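Local coordinates for protein ethylbenzene dehydrogenase beta-subunit (Aromatoleum aromaticum, PDB 2IVF) that carries four iron-sulfur clusters as the ferredoxin-like, probably electron-transferring beta subunit of a larger enzyme assembly, at residues Arg17-Ile23 with Arg235-Asp241. Residues are numbered along the deposited sequence; the frame is centred on the assembly and turned at random.
Sequences RQLVTVI and RAFGYLD. With SF4 (iron/sulfur cluster), chain T.
The antiparallel strand pair of a bacterial ferredoxin-type fold, in which a strand ahead of the first cluster cysteines joins one that follows the last, is formed here by 19-23 and 235-239. Leu-19, Thr-21 and Ile-23 share one face of the sheet with Tyr-239, Phe-237 and Arg-235; Val-20, Val-22 and Ala-236 line the other, under helix 246-253. Val-20 and Gly-238 exchange two backbone hydrogen bonds, as do Val-22 and Ala-236, and Leu-240 N adds a fifth to Gln-18 O (3.0 Å). Strand 270-273 flanks 19-23 on its far side.

At the Leu-19 end of the pair, the ring of Tyr-239 is sandwiched. The Arg-17 guanidinium lies flat on one face, planes 18° apart and CZ 3.9 Å from the ring centroid, while CD2 of Leu-19 covers the opposite face in a CH-pi contact at 3.6 Å from the same centroid. A bend at chi3 (73°) folds the arginine back over the ring and leaves its edge to a salt bridge with Asp-241: NE donates almost straight to OD2 (2.8 Å) on its syn side, and NH2 makes a weak, strongly bent bond to OD1. A water donates to this OD2 and accepts from Gln-18 N, tying the carboxylate to the backbone of 17-23. Leu-19 also reaches Phe-237, whose edge faces Thr-21 OG1, a hydroxyl hydrogen-bonded to Asn-227.

At the cluster end, Arg-235 runs alongside Ile-23, with Ile-23 CD1 over the centre of its guanidinium. Asn-227 and Asn-54 bind NH1 and NH2, respectively, helping to fix the group's rotation. Its edge is turned to the iron-sulfur cluster, where Arg-235 NE lies 3.3 Å from sulfide S4, in the guanidinium plane.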
ATOM      1  N   ARG B  17      19.102 -32.251   6.913  1.00 33.56           N
ATOM      2  CA  ARG B  17      18.700 -31.074   7.636  1.00 32.58           C
ATOM      3  C   ARG B  17      17.458 -30.511   6.972  1.00 29.88           C
ATOM      4  O   ARG B  17      17.086 -30.888   5.859  1.00 29.84           O
ATOM      5  CB  ARG B  17      19.812 -30.023   7.610  1.00 32.81           C
ATOM      6  CG  ARG B  17      21.162 -30.561   8.032  1.00 33.73           C
ATOM      7  CD  ARG B  17      22.205 -29.452   8.017  1.00 34.17           C
ATOM      8  NE  ARG B  17      22.021 -28.519   9.115  1.00 35.07           N
ATOM      9  CZ  ARG B  17      22.805 -27.467   9.338  1.00 37.77           C
ATOM     10  NH1 ARG B  17      23.815 -27.200   8.527  1.00 39.65           N
ATOM     11  NH2 ARG B  17      22.569 -26.658  10.365  1.00 38.13           N
ATOM     12  N   GLN B  18      16.834 -29.585   7.657  1.00 26.26           N
ATOM     13  CA  GLN B  18      15.585 -29.026   7.213  1.00 24.87           C
ATOM     14  C   GLN B  18      15.614 -27.524   7.402  1.00 24.48           C
ATOM     15  O   GLN B  18      15.721 -27.046   8.540  1.00 22.90           O
ATOM     16  CB  GLN B  18      14.450 -29.586   8.047  1.00 24.44           C
ATOM     17  CG  GLN B  18      13.083 -29.080   7.657  1.00 25.28           C
ATOM     18  CD  GLN B  18      12.658 -29.490   6.256  1.00 23.63           C
ATOM     19  OE1 GLN B  18      12.611 -30.680   5.935  1.00 23.48           O
ATOM     20  NE2 GLN B  18      12.326 -28.505   5.414  1.00 22.36           N
ATOM     21  N   LEU B  19      15.505 -26.816   6.289  1.00 24.21           N
ATOM     22  CA  LEU B  19      15.272 -25.393   6.310  1.00 24.00           C
ATOM     23  C   LEU B  19      13.864 -25.120   6.764  1.00 23.62           C
ATOM     24  O   LEU B  19      12.932 -25.768   6.331  1.00 23.09           O
ATOM     25  CB  LEU B  19      15.534 -24.782   4.931  1.00 24.74           C
ATOM     26  CG  LEU B  19      17.012 -24.692   4.494  1.00 25.10           C
ATOM     27  CD1 LEU B  19      17.214 -24.223   3.023  1.00 24.75           C
ATOM     28  CD2 LEU B  19      17.758 -23.770   5.429  1.00 24.87           C
ATOM     29  N   VAL B  20      13.734 -24.156   7.656  1.00 23.73           N
ATOM     30  CA  VAL B  20      12.447 -23.750   8.184  1.00 23.91           C
ATOM     31  C   VAL B  20      12.321 -22.249   8.222  1.00 24.16           C
ATOM     32  O   VAL B  20      13.324 -21.505   8.242  1.00 23.71           O
ATOM     33  CB  VAL B  20      12.173 -24.311   9.585  1.00 23.84           C
ATOM     34  CG1 VAL B  20      12.469 -25.855   9.656  1.00 23.38           C
ATOM     35  CG2 VAL B  20      12.908 -23.560  10.597  1.00 25.12           C
ATOM     36  N   THR B  21      11.056 -21.813   8.166  1.00 22.67           N
ATOM     37  CA  THR B  21      10.715 -20.439   8.326  1.00 22.52           C
ATOM     38  C   THR B  21       9.776 -20.337   9.520  1.00 22.19           C
ATOM     39  O   THR B  21       8.918 -21.196   9.752  1.00 23.22           O
ATOM     40  CB  THR B  21      10.001 -19.876   7.074  1.00 21.37           C
ATOM     41  OG1 THR B  21      10.927 -19.777   5.957  1.00 21.90           O
ATOM     42  CG2 THR B  21       9.433 -18.481   7.382  1.00 22.84           C
ATOM     43  N   VAL B  22       9.964 -19.306  10.297  1.00 21.36           N
ATOM     44  CA  VAL B  22       9.015 -18.937  11.332  1.00 22.29           C
ATOM     45  C   VAL B  22       8.352 -17.630  10.880  1.00 22.01           C
ATOM     46  O   VAL B  22       9.025 -16.700  10.411  1.00 22.53           O
ATOM     47  CB  VAL B  22       9.694 -18.713  12.685  1.00 21.09           C
ATOM     48  CG1 VAL B  22       8.767 -17.973  13.669  1.00 21.88           C
ATOM     49  CG2 VAL B  22      10.169 -20.076  13.245  1.00 21.43           C
ATOM     50  N   ILE B  23       7.038 -17.550  11.029  1.00 22.88           N
ATOM     51  CA  ILE B  23       6.285 -16.332  10.652  1.00 22.78           C
ATOM     52  C   ILE B  23       5.528 -15.860  11.865  1.00 22.84           C
ATOM     53  O   ILE B  23       4.751 -16.613  12.431  1.00 21.75           O
ATOM     54  CB  ILE B  23       5.268 -16.647   9.534  1.00 23.66           C
ATOM     55  CG1 ILE B  23       6.036 -17.220   8.323  1.00 23.55           C
ATOM     56  CG2 ILE B  23       4.342 -15.426   9.236  1.00 24.85           C
ATOM     57  CD1 ILE B  23       5.187 -17.593   7.083  1.00 23.32           C
ATOM     58  N   ARG B 235       9.612 -12.513   9.797  1.00 23.25           N
ATOM     59  CA  ARG B 235      10.082 -13.766   9.267  1.00 24.22           C
ATOM     60  C   ARG B 235      11.451 -14.123   9.839  1.00 23.66           C
ATOM     61  O   ARG B 235      12.333 -13.295   9.887  1.00 25.64           O
ATOM     62  CB  ARG B 235      10.254 -13.632   7.772  1.00 24.92           C
ATOM     63  CG  ARG B 235       9.045 -13.241   6.961  1.00 26.52           C
ATOM     64  CD  ARG B 235       8.072 -14.308   6.943  1.00 29.91           C
ATOM     65  NE  ARG B 235       7.039 -14.038   5.966  1.00 29.95           N
ATOM     66  CZ  ARG B 235       6.896 -14.668   4.792  1.00 26.64           C
ATOM     67  NH1 ARG B 235       7.730 -15.603   4.392  1.00 27.12           N
ATOM     68  NH2 ARG B 235       5.880 -14.346   4.013  1.00 26.61           N
ATOM     69  N   ALA B 236      11.626 -15.351  10.275  1.00 23.35           N
ATOM     70  CA  ALA B 236      12.939 -15.868  10.550  1.00 22.55           C
ATOM     71  C   ALA B 236      13.157 -17.136   9.750  1.00 22.83           C
ATOM     72  O   ALA B 236      12.212 -17.833   9.364  1.00 22.32           O
ATOM     73  CB  ALA B 236      13.121 -16.136  12.087  1.00 21.65           C
ATOM     74  N   PHE B 237      14.425 -17.445   9.523  1.00 22.37           N
ATOM     75  CA  PHE B 237      14.774 -18.452   8.564  1.00 22.69           C
ATOM     76  C   PHE B 237      16.037 -19.139   9.041  1.00 21.95           C
ATOM     77  O   PHE B 237      16.934 -18.505   9.598  1.00 20.25           O
ATOM     78  CB  PHE B 237      15.082 -17.808   7.205  1.00 22.55           C
ATOM     79  CG  PHE B 237      15.421 -18.809   6.125  1.00 23.43           C
ATOM     80  CD1 PHE B 237      14.512 -19.765   5.754  1.00 23.38           C
ATOM     81  CD2 PHE B 237      16.657 -18.779   5.466  1.00 24.55           C
ATOM     82  CE1 PHE B 237      14.825 -20.691   4.738  1.00 24.13           C
ATOM     83  CE2 PHE B 237      16.959 -19.678   4.449  1.00 23.64           C
ATOM     84  CZ  PHE B 237      16.065 -20.630   4.094  1.00 25.72           C
ATOM     85  N   GLY B 238      16.118 -20.433   8.787  1.00 22.47           N
ATOM     86  CA  GLY B 238      17.348 -21.137   9.056  1.00 22.81           C
ATOM     87  C   GLY B 238      17.145 -22.621   9.139  1.00 23.21           C
ATOM     88  O   GLY B 238      16.069 -23.096   8.850  1.00 22.60           O
ATOM     89  N   TYR B 239      18.181 -23.324   9.589  1.00 24.52           N
ATOM     90  CA  TYR B 239      18.120 -24.773   9.797  1.00 25.79           C
ATOM     91  C   TYR B 239      17.546 -25.075  11.171  1.00 25.75           C
ATOM     92  O   TYR B 239      18.005 -24.548  12.186  1.00 24.90           O
ATOM     93  CB  TYR B 239      19.481 -25.392   9.701  1.00 26.21           C
ATOM     94  CG  TYR B 239      20.064 -25.337   8.314  1.00 28.73           C
ATOM     95  CD1 TYR B 239      19.627 -26.214   7.302  1.00 29.50           C
ATOM     96  CD2 TYR B 239      21.041 -24.427   8.003  1.00 28.66           C
ATOM     97  CE1 TYR B 239      20.189 -26.170   6.032  1.00 29.16           C
ATOM     98  CE2 TYR B 239      21.617 -24.396   6.746  1.00 29.12           C
ATOM     99  CZ  TYR B 239      21.201 -25.259   5.779  1.00 27.88           C
ATOM    100  OH  TYR B 239      21.786 -25.162   4.543  1.00 31.96           O
ATOM    101  N   LEU B 240      16.580 -25.976  11.202  1.00 26.80           N
ATOM    102  CA  LEU B 240      15.906 -26.305  12.442  1.00 27.58           C
ATOM    103  C   LEU B 240      16.879 -26.873  13.519  1.00 28.64           C
ATOM    104  O   LEU B 240      16.644 -26.692  14.728  1.00 30.48           O
ATOM    105  CB  LEU B 240      14.761 -27.284  12.156  1.00 27.73           C
ATOM    106  CG  LEU B 240      13.848 -27.684  13.303  1.00 26.96           C
ATOM    107  CD1 LEU B 240      13.055 -26.534  13.798  1.00 26.00           C
ATOM    108  CD2 LEU B 240      12.932 -28.773  12.857  1.00 27.95           C
ATOM    109  N   ASP B 241      17.956 -27.525  13.080  1.00 28.59           N
ATOM    110  CA  ASP B 241      18.955 -28.122  13.974  1.00 28.56           C
ATOM    111  C   ASP B 241      19.997 -27.142  14.473  1.00 28.34           C
ATOM    112  O   ASP B 241      20.785 -27.475  15.355  1.00 29.00           O
ATOM    113  CB  ASP B 241      19.704 -29.260  13.264  1.00 29.83           C
ATOM    114  CG  ASP B 241      20.456 -28.777  12.049  1.00 31.55           C
ATOM    115  OD1 ASP B 241      21.562 -28.220  12.187  1.00 38.26           O
ATOM    116  OD2 ASP B 241      19.937 -28.934  10.937  1.00 37.94           O
TER
HETATM  117 FE1  SF4 T1358       3.290  -9.989   6.499  1.00 24.06          FE
HETATM  118 FE2  SF4 T1358       4.442 -10.603   4.088  1.00 25.50          FE
HETATM  119 FE3  SF4 T1358       5.870  -9.522   6.095  1.00 24.60          FE
HETATM  120 FE4  SF4 T1358       4.111  -7.921   4.812  1.00 24.60          FE
HETATM  121  S1  SF4 T1358       5.933  -8.885   3.902  1.00 24.68           S
HETATM  122  S2  SF4 T1358       4.444  -8.085   7.073  1.00 24.44           S
HETATM  123  S3  SF4 T1358       2.476  -9.466   4.416  1.00 24.86           S
HETATM  124  S4  SF4 T1358       4.840 -11.597   6.095  1.00 25.58           S
HETATM  125  O   HOH W   1      17.580 -29.484  10.551  1.00 26.35           O